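Local coordinates for protein probable Ni/Fe-hydrogenase 1 B-type cytochrome subunit (Escherichia coli K-12, PDB 6G94) that probably serves as the membrane-bound, heme-carrying b-type cytochrome of Ni/Fe-hydrogenase 1, passing on electrons released from hydrogen oxidation, at residues I[33-38]-I[57-62]; I[146-151]-I[158-163]. One frame throughout, in Å; residues are numbered along the deposited sequence.

Contact 1: residues I[33-38]-I[57-62]; sequences MVTGYF and GYIRLI. With HEM (protoporphyrin IX containing Fe), chain B.
T35 and I59 are the nearest CA pair between 33-38 and 57-62, 5.8 Å apart. The methyl CG2 of I59 lies against the main chain of the first helix, 3.7 Å from T35 O, while T35 CB stands 3.8 Å from I59 O, so each side chain faces the other's carbonyl. The CG2 methyl of T35 also reaches on to CG2 of I62 at 4.1 Å, the two side chains crossing at about a right angle. No hydrogen bond spans the two segments, and the buried surface is a small 177 Å², most of it carried by T35 and I59 with a marginal share from I62.

These segments belong to helices 20-40 and 55-83 in a fold of the prokaryotic cytochrome b561 family, where helices, predicted to be largely transmembrane, surround a bound heme. Both helices touch that heme as well as each other. G36, with no side chain, brings its backbone up to the porphyrin rim, its O atom 3.0 Å from the propionate carbon HEM CAA. M33 contributes CG, 3.8 Å from the methyl HEM CMB. From the second helix, R60 turns away from T35 toward the other propionate; a bend at chi3 (38°) presents NE to HEM O2D at 3.2 Å, with an N-H...O angle of 141°. The oxygen lies at the guanidinium edge, near its plane.

Further out, R60 NH2 forms a salt bridge with an acidic side chain of another protein's chain, linking the propionate to a subunit interface. The hydroxyl of T35 is gripped by two bonds: chi1 of 59° sets OG1 between the backbone N and the carbonyl carbon, hydrogen-bonded to V31 O on its own helix and to H63 ND1 on the other. That second bond ties helix 20-40 to helix 55-83 beside the van der Waals contact.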
loop_
_atom_site.group_PDB
_atom_site.type_symbol
_atom_site.label_atom_id
_atom_site.label_comp_id
_atom_site.label_asym_id
_atom_site.label_seq_id
_atom_site.Cartn_x
_atom_site.Cartn_y
_atom_site.Cartn_z
ATOM N N MET I 33 -10.559 -34.586 -17.259
ATOM C CA MET I 33 -10.731 -33.533 -18.262
ATOM C C MET I 33 -10.914 -32.180 -17.597
ATOM O O MET I 33 -10.071 -31.308 -17.746
ATOM C CB MET I 33 -11.928 -33.839 -19.162
ATOM C CG MET I 33 -11.682 -34.969 -20.156
ATOM S SD MET I 33 -12.898 -35.136 -21.491
ATOM C CE MET I 33 -14.450 -34.715 -20.682
ATOM N N VAL I 34 -12.007 -32.012 -16.856
ATOM C CA VAL I 34 -12.225 -30.787 -16.086
ATOM C C VAL I 34 -11.000 -30.330 -15.255
ATOM O O VAL I 34 -10.697 -29.136 -15.219
ATOM C CB VAL I 34 -13.455 -30.917 -15.177
ATOM C CG1 VAL I 34 -13.678 -29.639 -14.394
ATOM C CG2 VAL I 34 -14.677 -31.218 -16.004
ATOM N N THR I 35 -10.283 -31.271 -14.627
ATOM C CA THR I 35 -9.106 -30.903 -13.807
ATOM C C THR I 35 -7.903 -30.610 -14.678
ATOM O O THR I 35 -7.257 -29.572 -14.508
ATOM C CB THR I 35 -8.679 -31.946 -12.724
ATOM O OG1 THR I 35 -8.356 -33.202 -13.330
ATOM C CG2 THR I 35 -9.751 -32.131 -11.696
ATOM N N GLY I 36 -7.601 -31.520 -15.602
ATOM C CA GLY I 36 -6.455 -31.354 -16.490
ATOM C C GLY I 36 -6.526 -30.078 -17.329
ATOM O O GLY I 36 -5.500 -29.442 -17.624
ATOM N N TYR I 37 -7.750 -29.706 -17.714
ATOM C CA TYR I 37 -7.990 -28.442 -18.387
ATOM C C TYR I 37 -7.416 -27.270 -17.580
ATOM O O TYR I 37 -6.691 -26.450 -18.119
ATOM C CB TYR I 37 -9.488 -28.230 -18.644
ATOM C CG TYR I 37 -9.766 -26.947 -19.389
ATOM C CD1 TYR I 37 -9.409 -26.819 -20.733
ATOM C CD2 TYR I 37 -10.349 -25.848 -18.746
ATOM C CE1 TYR I 37 -9.634 -25.641 -21.423
ATOM C CE2 TYR I 37 -10.575 -24.662 -19.431
ATOM C CZ TYR I 37 -10.216 -24.568 -20.770
ATOM O OH TYR I 37 -10.423 -23.411 -21.474
ATOM N N PHE I 38 -7.751 -27.219 -16.291
ATOM C CA PHE I 38 -7.351 -26.135 -15.408
ATOM C C PHE I 38 -5.916 -26.232 -14.862
ATOM O O PHE I 38 -5.422 -25.284 -14.252
ATOM C CB PHE I 38 -8.357 -26.008 -14.273
ATOM C CG PHE I 38 -9.686 -25.514 -14.718
ATOM C CD1 PHE I 38 -9.788 -24.370 -15.486
ATOM C CD2 PHE I 38 -10.847 -26.196 -14.373
ATOM C CE1 PHE I 38 -11.026 -23.914 -15.912
ATOM C CE2 PHE I 38 -12.094 -25.749 -14.791
ATOM C CZ PHE I 38 -12.182 -24.604 -15.572
ATOM N N GLY I 57 -3.293 -27.032 -5.790
ATOM C CA GLY I 57 -2.761 -28.276 -5.279
ATOM C C GLY I 57 -3.803 -29.374 -5.185
ATOM O O GLY I 57 -3.489 -30.537 -5.437
ATOM N N TYR I 58 -5.043 -29.015 -4.861
ATOM C CA TYR I 58 -6.139 -29.980 -4.808
ATOM C C TYR I 58 -6.591 -30.443 -6.197
ATOM O O TYR I 58 -6.934 -31.587 -6.384
ATOM C CB TYR I 58 -7.352 -29.428 -4.069
ATOM C CG TYR I 58 -7.244 -29.432 -2.589
ATOM C CD1 TYR I 58 -6.924 -30.592 -1.892
ATOM C CD2 TYR I 58 -7.471 -28.273 -1.869
ATOM C CE1 TYR I 58 -6.816 -30.588 -0.500
ATOM C CE2 TYR I 58 -7.365 -28.247 -0.494
ATOM C CZ TYR I 58 -7.041 -29.408 0.182
ATOM O OH TYR I 58 -6.945 -29.366 1.527
ATOM N N ILE I 59 -6.605 -29.547 -7.167
ATOM C CA ILE I 59 -6.924 -29.893 -8.539
ATOM C C ILE I 59 -5.923 -30.913 -9.073
ATOM O O ILE I 59 -6.288 -31.847 -9.751
ATOM C CB ILE I 59 -6.923 -28.621 -9.401
ATOM C CG1 ILE I 59 -8.151 -27.791 -9.094
ATOM C CG2 ILE I 59 -6.812 -28.906 -10.895
ATOM C CD1 ILE I 59 -8.017 -26.383 -9.634
ATOM N N ARG I 60 -4.657 -30.711 -8.758
ATOM C CA ARG I 60 -3.603 -31.595 -9.231
ATOM C C ARG I 60 -3.705 -32.938 -8.537
ATOM O O ARG I 60 -3.392 -33.960 -9.105
ATOM C CB ARG I 60 -2.222 -30.954 -9.024
ATOM C CG ARG I 60 -2.060 -29.583 -9.671
ATOM C CD ARG I 60 -0.665 -28.976 -9.557
ATOM N NE ARG I 60 0.396 -29.966 -9.702
ATOM C CZ ARG I 60 1.207 -30.305 -8.722
ATOM N NH1 ARG I 60 2.123 -31.229 -8.892
ATOM N NH2 ARG I 60 1.077 -29.711 -7.565
ATOM N N LEU I 61 -4.164 -32.909 -7.298
ATOM C CA LEU I 61 -4.218 -34.105 -6.468
ATOM C C LEU I 61 -5.359 -34.974 -6.962
ATOM O O LEU I 61 -5.179 -36.178 -7.168
ATOM C CB LEU I 61 -4.433 -33.736 -4.998
ATOM C CG LEU I 61 -4.675 -34.839 -3.953
ATOM C CD1 LEU I 61 -3.926 -34.508 -2.674
ATOM C CD2 LEU I 61 -6.153 -35.013 -3.648
ATOM N N ILE I 62 -6.533 -34.352 -7.130
ATOM C CA ILE I 62 -7.709 -35.003 -7.658
ATOM C C ILE I 62 -7.381 -35.576 -9.034
ATOM O O ILE I 62 -7.804 -36.678 -9.354
ATOM C CB ILE I 62 -8.889 -34.022 -7.723
ATOM C CG1 ILE I 62 -9.300 -33.607 -6.314
ATOM C CG2 ILE I 62 -10.076 -34.655 -8.423
ATOM C CD1 ILE I 62 -10.350 -32.528 -6.263
HETATM C CHA HEM B . -1.944 -32.766 -16.720
HETATM C CHB HEM B . -5.931 -34.379 -18.792
HETATM C CHC HEM B . -4.686 -38.886 -17.685
HETATM C CHD HEM B . -1.016 -37.190 -15.088
HETATM C C1A HEM B . -3.067 -32.869 -17.474
HETATM C C2A HEM B . -3.509 -31.849 -18.319
HETATM C C3A HEM B . -4.627 -32.292 -18.915
HETATM C C4A HEM B . -4.879 -33.583 -18.428
HETATM C CMA HEM B . -5.453 -31.511 -19.909
HETATM C CAA HEM B . -2.865 -30.492 -18.496
HETATM C CBA HEM B . -1.715 -30.505 -19.484
HETATM C CGA HEM B . -1.150 -29.126 -19.609
HETATM O O1A HEM B . -1.757 -28.178 -20.121
HETATM O O2A HEM B . -0.010 -28.915 -19.189
HETATM C C1B HEM B . -5.915 -35.775 -18.688
HETATM C C2B HEM B . -6.903 -36.614 -19.278
HETATM C C3B HEM B . -6.535 -37.880 -18.975
HETATM C C4B HEM B . -5.321 -37.777 -18.180
HETATM C CMB HEM B . -8.099 -36.168 -20.086
HETATM C CAB HEM B . -7.157 -39.165 -19.322
HETATM C CBB HEM B . -8.358 -39.230 -19.864
HETATM C C1C HEM B . -3.602 -38.816 -16.819
HETATM C C2C HEM B . -3.043 -39.903 -16.143
HETATM C C3C HEM B . -1.998 -39.414 -15.416
HETATM C C4C HEM B . -1.930 -38.025 -15.652
HETATM C CMC HEM B . -3.472 -41.348 -16.217
HETATM C CAC HEM B . -1.118 -40.223 -14.549
HETATM C CBC HEM B . -1.019 -39.959 -13.254
HETATM C C1D HEM B . -0.976 -35.844 -15.385
HETATM C C2D HEM B . 0.104 -35.013 -14.874
HETATM C C3D HEM B . -0.152 -33.757 -15.321
HETATM C C4D HEM B . -1.387 -33.867 -16.111
HETATM C CMD HEM B . 1.231 -35.516 -14.005
HETATM C CAD HEM B . 0.633 -32.474 -15.100
HETATM C CBD HEM B . 0.867 -32.176 -13.622
HETATM C CGD HEM B . 1.562 -30.869 -13.342
HETATM O O1D HEM B . 2.773 -30.719 -13.546
HETATM O O2D HEM B . 0.929 -29.917 -12.880
HETATM N NA HEM B . -3.896 -33.949 -17.568
HETATM N NB HEM B . -5.005 -36.503 -18.045
HETATM N NC HEM B . -2.947 -37.686 -16.465
HETATM N ND HEM B . -1.838 -35.130 -16.124
HETATM FE FE HEM B . -3.342 -35.744 -17.005
#

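Contact 2: residues I[146-151]-I[158-163]; sequences TGFALY and AIFAPF. With HEM (protoporphyrin IX containing Fe), chain B.
F160 and F163 share a first-torsion setting, CG lying anti to the carbonyl carbon (chi1 -66° in F163), and this sends both rings from the loop toward F148 on the last turns of helix 130-151. The two meet F148 differently. F163 offers a face: F148 CB sits 3.6 Å from its ring centroid and 16° off the normal, which identifies a CH-pi contact. F160 comes rim to rim, its CE1 3.4 Å from F148 CD1, with the planes turned 27° apart and neither ring lying over the other. Together the three phenylalanines form an aromatic cluster.

Beside it, A149 CB packs 3.8 Å from F163 O, and F160 CZ approaches the edge of the Y151 ring, 4.4 Å from CE1. One face of the F148 ring is taken by the heme, whose vinyl carbon CAC stands 3.6 Å above its centre. G147, lacking a side chain, brings its O atom 3.0 Å from the heme meso carbon CHD. Y151 OH is hydrogen-bonded to an acidic side chain of another protein's chain.

With no hydrogen bond between the segments, the loop is held to the helix by dispersion and CH-pi contacts, and F148, touching both the vinyl and the loop, gives that vinyl group an aromatic neighbour and relays the packing from loop to heme.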
loop_
_atom_site.group_PDB
_atom_site.type_symbol
_atom_site.label_atom_id
_atom_site.label_comp_id
_atom_site.label_asym_id
_atom_site.label_seq_id
_atom_site.Cartn_x
_atom_site.Cartn_y
_atom_site.Cartn_z
ATOM N N THR I 146 1.863 -41.014 -21.295
ATOM C CA THR I 146 2.296 -39.623 -21.183
ATOM C C THR I 146 2.014 -39.022 -19.804
ATOM O O THR I 146 2.867 -38.330 -19.244
ATOM C CB THR I 146 1.687 -38.709 -22.284
ATOM O OG1 THR I 146 0.277 -38.538 -22.091
ATOM C CG2 THR I 146 1.954 -39.269 -23.662
ATOM N N GLY I 147 0.815 -39.274 -19.273
ATOM C CA GLY I 147 0.398 -38.770 -17.964
ATOM C C GLY I 147 1.286 -39.231 -16.821
ATOM O O GLY I 147 1.553 -38.459 -15.897
ATOM N N PHE I 148 1.759 -40.480 -16.899
ATOM C CA PHE I 148 2.634 -41.059 -15.880
ATOM C C PHE I 148 4.085 -40.666 -16.044
ATOM O O PHE I 148 4.837 -40.649 -15.067
ATOM C CB PHE I 148 2.525 -42.584 -15.848
ATOM C CG PHE I 148 1.519 -43.080 -14.871
ATOM C CD1 PHE I 148 1.782 -43.035 -13.518
ATOM C CD2 PHE I 148 0.292 -43.541 -15.296
ATOM C CE1 PHE I 148 0.846 -43.453 -12.599
ATOM C CE2 PHE I 148 -0.653 -43.970 -14.388
ATOM C CZ PHE I 148 -0.375 -43.922 -13.033
ATOM N N ALA I 149 4.476 -40.361 -17.268
ATOM C CA ALA I 149 5.834 -39.904 -17.530
ATOM C C ALA I 149 6.027 -38.596 -16.796
ATOM O O ALA I 149 7.094 -38.341 -16.274
ATOM C CB ALA I 149 6.092 -39.740 -19.014
ATOM N N LEU I 150 4.986 -37.772 -16.762
ATOM C CA LEU I 150 5.004 -36.540 -16.001
ATOM C C LEU I 150 4.973 -36.733 -14.495
ATOM O O LEU I 150 5.727 -36.107 -13.774
ATOM C CB LEU I 150 3.829 -35.667 -16.393
ATOM C CG LEU I 150 3.816 -35.147 -17.805
ATOM C CD1 LEU I 150 2.523 -34.395 -18.046
ATOM C CD2 LEU I 150 5.038 -34.281 -18.045
ATOM N N TYR I 151 4.084 -37.595 -14.032
ATOM C CA TYR I 151 3.902 -37.875 -12.617
ATOM C C TYR I 151 5.091 -38.563 -11.915
ATOM O O TYR I 151 5.436 -38.226 -10.796
ATOM C CB TYR I 151 2.587 -38.643 -12.426
ATOM C CG TYR I 151 2.265 -38.982 -11.006
ATOM C CD1 TYR I 151 2.776 -40.130 -10.425
ATOM C CD2 TYR I 151 1.457 -38.167 -10.232
ATOM C CE1 TYR I 151 2.506 -40.462 -9.109
ATOM C CE2 TYR I 151 1.173 -38.494 -8.912
ATOM C CZ TYR I 151 1.700 -39.641 -8.359
ATOM O OH TYR I 151 1.441 -39.989 -7.063
ATOM N N ALA I 158 10.724 -46.419 -8.678
ATOM C CA ALA I 158 10.329 -47.792 -8.353
ATOM C C ALA I 158 9.821 -48.607 -9.551
ATOM O O ALA I 158 10.599 -49.207 -10.292
ATOM C CB ALA I 158 9.344 -47.810 -7.189
ATOM N N ILE I 159 8.506 -48.605 -9.731
ATOM C CA ILE I 159 7.852 -49.376 -10.780
ATOM C C ILE I 159 7.543 -48.513 -11.974
ATOM O O ILE I 159 6.918 -48.945 -12.920
ATOM C CB ILE I 159 6.545 -49.980 -10.246
ATOM C CG1 ILE I 159 5.403 -48.946 -10.207
ATOM C CG2 ILE I 159 6.788 -50.578 -8.860
ATOM C CD1 ILE I 159 4.078 -49.515 -10.662
ATOM N N PHE I 160 7.975 -47.272 -11.892
ATOM C CA PHE I 160 7.729 -46.297 -12.916
ATOM C C PHE I 160 8.921 -46.135 -13.796
ATOM O O PHE I 160 8.973 -45.215 -14.592
ATOM C CB PHE I 160 7.513 -44.965 -12.261
ATOM C CG PHE I 160 6.223 -44.845 -11.533
ATOM C CD1 PHE I 160 5.028 -44.969 -12.199
ATOM C CD2 PHE I 160 6.211 -44.539 -10.177
ATOM C CE1 PHE I 160 3.835 -44.806 -11.525
ATOM C CE2 PHE I 160 5.022 -44.373 -9.490
ATOM C CZ PHE I 160 3.825 -44.506 -10.169
ATOM N N ALA I 161 9.885 -47.023 -13.643
ATOM C CA ALA I 161 11.133 -46.927 -14.364
ATOM C C ALA I 161 10.967 -46.877 -15.878
ATOM O O ALA I 161 11.633 -46.088 -16.535
ATOM C CB ALA I 161 12.048 -48.067 -13.960
ATOM N N PRO I 162 10.084 -47.692 -16.445
ATOM C CA PRO I 162 9.896 -47.602 -17.899
ATOM C C PRO I 162 9.428 -46.267 -18.466
ATOM O O PRO I 162 9.845 -45.909 -19.550
ATOM C CB PRO I 162 8.844 -48.665 -18.185
ATOM C CG PRO I 162 8.177 -48.924 -16.881
ATOM C CD PRO I 162 9.297 -48.856 -15.921
ATOM N N PHE I 163 8.577 -45.542 -17.757
ATOM C CA PHE I 163 8.096 -44.251 -18.250
ATOM C C PHE I 163 9.171 -43.229 -18.548
ATOM O O PHE I 163 8.916 -42.206 -19.179
ATOM C CB PHE I 163 7.110 -43.672 -17.267
ATOM C CG PHE I 163 5.863 -44.464 -17.169
ATOM C CD1 PHE I 163 4.871 -44.327 -18.118
ATOM C CD2 PHE I 163 5.690 -45.375 -16.148
ATOM C CE1 PHE I 163 3.705 -45.070 -18.039
ATOM C CE2 PHE I 163 4.526 -46.128 -16.057
ATOM C CZ PHE I 163 3.529 -45.974 -17.005
HETATM C CHA HEM B . -1.944 -32.766 -16.720
HETATM C CHB HEM B . -5.931 -34.379 -18.792
HETATM C CHC HEM B . -4.686 -38.886 -17.685
HETATM C CHD HEM B . -1.016 -37.190 -15.088
HETATM C C1A HEM B . -3.067 -32.869 -17.474
HETATM C C2A HEM B . -3.509 -31.849 -18.319
HETATM C C3A HEM B . -4.627 -32.292 -18.915
HETATM C C4A HEM B . -4.879 -33.583 -18.428
HETATM C CMA HEM B . -5.453 -31.511 -19.909
HETATM C CAA HEM B . -2.865 -30.492 -18.496
HETATM C CBA HEM B . -1.715 -30.505 -19.484
HETATM C CGA HEM B . -1.150 -29.126 -19.609
HETATM O O1A HEM B . -1.757 -28.178 -20.121
HETATM O O2A HEM B . -0.010 -28.915 -19.189
HETATM C C1B HEM B . -5.915 -35.775 -18.688
HETATM C C2B HEM B . -6.903 -36.614 -19.278
HETATM C C3B HEM B . -6.535 -37.880 -18.975
HETATM C C4B HEM B . -5.321 -37.777 -18.180
HETATM C CMB HEM B . -8.099 -36.168 -20.086
HETATM C CAB HEM B . -7.157 -39.165 -19.322
HETATM C CBB HEM B . -8.358 -39.230 -19.864
HETATM C C1C HEM B . -3.602 -38.816 -16.819
HETATM C C2C HEM B . -3.043 -39.903 -16.143
HETATM C C3C HEM B . -1.998 -39.414 -15.416
HETATM C C4C HEM B . -1.930 -38.025 -15.652
HETATM C CMC HEM B . -3.472 -41.348 -16.217
HETATM C CAC HEM B . -1.118 -40.223 -14.549
HETATM C CBC HEM B . -1.019 -39.959 -13.254
HETATM C C1D HEM B . -0.976 -35.844 -15.385
HETATM C C2D HEM B . 0.104 -35.013 -14.874
HETATM C C3D HEM B . -0.152 -33.757 -15.321
HETATM C C4D HEM B . -1.387 -33.867 -16.111
HETATM C CMD HEM B . 1.231 -35.516 -14.005
HETATM C CAD HEM B . 0.633 -32.474 -15.100
HETATM C CBD HEM B . 0.867 -32.176 -13.622
HETATM C CGD HEM B . 1.562 -30.869 -13.342
HETATM O O1D HEM B . 2.773 -30.719 -13.546
HETATM O O2D HEM B . 0.929 -29.917 -12.880
HETATM N NA HEM B . -3.896 -33.949 -17.568
HETATM N NB HEM B . -5.005 -36.503 -18.045
HETATM N NC HEM B . -2.947 -37.686 -16.465
HETATM N ND HEM B . -1.838 -35.130 -16.124
HETATM FE FE HEM B . -3.342 -35.744 -17.005
#

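In the fold
Contact 1 closes before contact 2 opens, so the two follow in series along the chain, their centres 18 Å apart and their nearest atoms about 6 Å apart without touching. The heme bridges them: 33-38 and 57-62 meet both propionate arms and the methyls of rings A and B, whereas 146-151 reaches a meso carbon, a vinyl and another methyl. Helix 55-83 also takes part in both surroundings, since M68 and T71 pack on F148. Contact 1 pairs two helices; contact 2 fastens the loop between helices 130-151 and 166-172. Each includes a residue bonded to another protein's chain, which places the heme near subunit interfaces, consistent with electron transfer.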